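Local coordinates for protein putative oxidoreductase (Jannaschia sp., PDB 3C24) that is a putative oxidoreductase that probably binds a nicotinamide dinucleotide cofactor through its N-terminal Rossmann-type domain, at residues 13-18 and 66-71. Sequence-based numbering, arbitrary orientation.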
loop_
_atom_site.group_PDB
_atom_site.type_symbol
_atom_site.label_atom_id
_atom_site.label_comp_id
_atom_site.label_asym_id
_atom_site.label_seq_id
_atom_site.Cartn_x
_atom_site.Cartn_y
_atom_site.Cartn_z
ATOM N N THR A 13 -10.632 21.239 30.857
ATOM C CA THR A 13 -9.853 20.365 31.713
ATOM C C THR A 13 -10.023 18.945 31.167
ATOM O O THR A 13 -11.110 18.414 31.120
ATOM C CB THR A 13 -10.227 20.487 33.173
ATOM O OG1 THR A 13 -9.891 21.822 33.597
ATOM C CG2 THR A 13 -9.432 19.490 33.992
ATOM N N VAL A 14 -8.903 18.334 30.766
ATOM C CA VAL A 14 -8.936 17.042 30.105
ATOM C C VAL A 14 -8.155 16.057 30.924
ATOM O O VAL A 14 -6.934 16.228 31.102
ATOM C CB VAL A 14 -8.315 17.139 28.709
ATOM C CG1 VAL A 14 -8.348 15.792 27.943
ATOM C CG2 VAL A 14 -9.005 18.230 27.824
ATOM N N ALA A 15 -8.870 15.052 31.441
ATOM C CA ALA A 15 -8.272 13.952 32.185
ATOM C C ALA A 15 -8.034 12.817 31.216
ATOM O O ALA A 15 -8.889 12.468 30.376
ATOM C CB ALA A 15 -9.180 13.512 33.330
ATOM N N ILE A 16 -6.835 12.271 31.264
ATOM C CA ILE A 16 -6.492 11.128 30.432
ATOM C C ILE A 16 -6.180 9.939 31.330
ATOM O O ILE A 16 -5.251 9.969 32.115
ATOM C CB ILE A 16 -5.291 11.428 29.539
ATOM C CG1 ILE A 16 -5.565 12.647 28.647
ATOM C CG2 ILE A 16 -4.933 10.227 28.666
ATOM C CD1 ILE A 16 -4.384 13.182 27.946
ATOM N N LEU A 17 -6.981 8.895 31.163
ATOM C CA LEU A 17 -6.816 7.633 31.880
ATOM C C LEU A 17 -5.767 6.781 31.142
ATOM O O LEU A 17 -5.824 6.605 29.894
ATOM C CB LEU A 17 -8.167 6.896 32.007
ATOM C CG LEU A 17 -9.170 7.354 33.080
ATOM C CD1 LEU A 17 -9.291 8.828 33.170
ATOM C CD2 LEU A 17 -10.534 6.638 32.821
ATOM N N GLY A 18 -4.825 6.229 31.906
ATOM C CA GLY A 18 -3.746 5.435 31.324
ATOM C C GLY A 18 -2.769 6.392 30.634
ATOM O O GLY A 18 -2.143 6.089 29.630
ATOM N N ASP A 66 -13.997 15.744 39.643
ATOM C CA ASP A 66 -14.906 16.903 39.759
ATOM C C ASP A 66 -14.461 18.093 38.990
ATOM O O ASP A 66 -15.167 19.088 38.919
ATOM C CB ASP A 66 -15.037 17.402 41.205
ATOM C CG ASP A 66 -15.990 16.580 42.020
ATOM O OD1 ASP A 66 -16.432 15.509 41.542
ATOM O OD2 ASP A 66 -16.302 17.032 43.144
ATOM N N GLU A 67 -13.293 17.989 38.386
ATOM C CA GLU A 67 -12.747 19.119 37.628
ATOM C C GLU A 67 -12.773 18.850 36.132
ATOM O O GLU A 67 -12.735 19.757 35.332
ATOM C CB GLU A 67 -11.303 19.390 38.069
ATOM C CG GLU A 67 -11.201 19.897 39.535
ATOM C CD GLU A 67 -9.779 19.846 40.111
ATOM O OE1 GLU A 67 -9.017 18.913 39.768
ATOM O OE2 GLU A 67 -9.435 20.720 40.946
ATOM N N ALA A 68 -12.922 17.584 35.793
ATOM C CA ALA A 68 -12.811 17.144 34.384
ATOM C C ALA A 68 -13.998 17.458 33.514
ATOM O O ALA A 68 -15.114 16.998 33.776
ATOM C CB ALA A 68 -12.523 15.615 34.324
ATOM N N ASP A 69 -13.721 18.160 32.425
ATOM C CA ASP A 69 -14.707 18.453 31.403
ATOM C C ASP A 69 -14.776 17.269 30.419
ATOM O O ASP A 69 -15.819 16.913 29.850
ATOM C CB ASP A 69 -14.345 19.711 30.635
ATOM C CG ASP A 69 -14.327 20.938 31.517
ATOM O OD1 ASP A 69 -15.258 21.061 32.334
ATOM O OD2 ASP A 69 -13.404 21.774 31.395
ATOM N N VAL A 70 -13.613 16.671 30.232
ATOM C CA VAL A 70 -13.413 15.590 29.274
ATOM C C VAL A 70 -12.587 14.525 29.962
ATOM O O VAL A 70 -11.633 14.829 30.670
ATOM C CB VAL A 70 -12.657 16.094 28.012
ATOM C CG1 VAL A 70 -12.506 14.983 26.959
ATOM C CG2 VAL A 70 -13.361 17.293 27.403
ATOM N N VAL A 71 -12.988 13.276 29.771
ATOM C CA VAL A 71 -12.260 12.095 30.276
ATOM C C VAL A 71 -11.992 11.173 29.092
ATOM O O VAL A 71 -12.888 10.586 28.492
ATOM C CB VAL A 71 -13.036 11.352 31.359
ATOM C CG1 VAL A 71 -12.248 10.143 31.847
ATOM C CG2 VAL A 71 -13.350 12.303 32.498
#
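L17 and V71 meet methyl to methyl: CG1 of V71 sits in the fork of L17, closer to CD1 (3.5 Å, a tight fit for two carbons) than to CD2. V71 holds CG1 anti to its backbone N (chi1 180°), which turns this methyl to the leucine. On the same face, small A15 makes a shallow hollow between L17 and T13; its CB faces the CB of A68 at 4.1 Å, with CG2 of V71 a little farther off, and W64 lies against both A15 and L17. On the opposite face CG2 of V14 rests against CB of V70 at 4.2 Å. Between the faces, strand 13-17 runs parallel to the start of strand 70-73, A15 N donating to V70 O (2.9 Å). These are neighbouring strands in the parallel part of the mixed sheet of a Rossmann-type fold, the first flanked on its other edge by strand 37-41, an arrangement consistent with dinucleotide binding. At the strand entrance T13 O takes two N-H groups, from V70 N at 3.2 Å and D69 N at 2.9 Å. The D69 carboxylate reaches alongside T13, the two side chains at about a right angle, and OD2 accepts T13 N almost straight (N-H...O 176°), on its anti side and 29° out of the carboxylate plane. An alanine here would probably leave T13 N without its carboxylate acceptor and the start of the strand less firmly tied to the loop. T13 itself lodges against the turn before D69, its CB 3.4 Å from E67 O, while NH2 of R92 hydrogen-bonds to the backbone oxygen of A68.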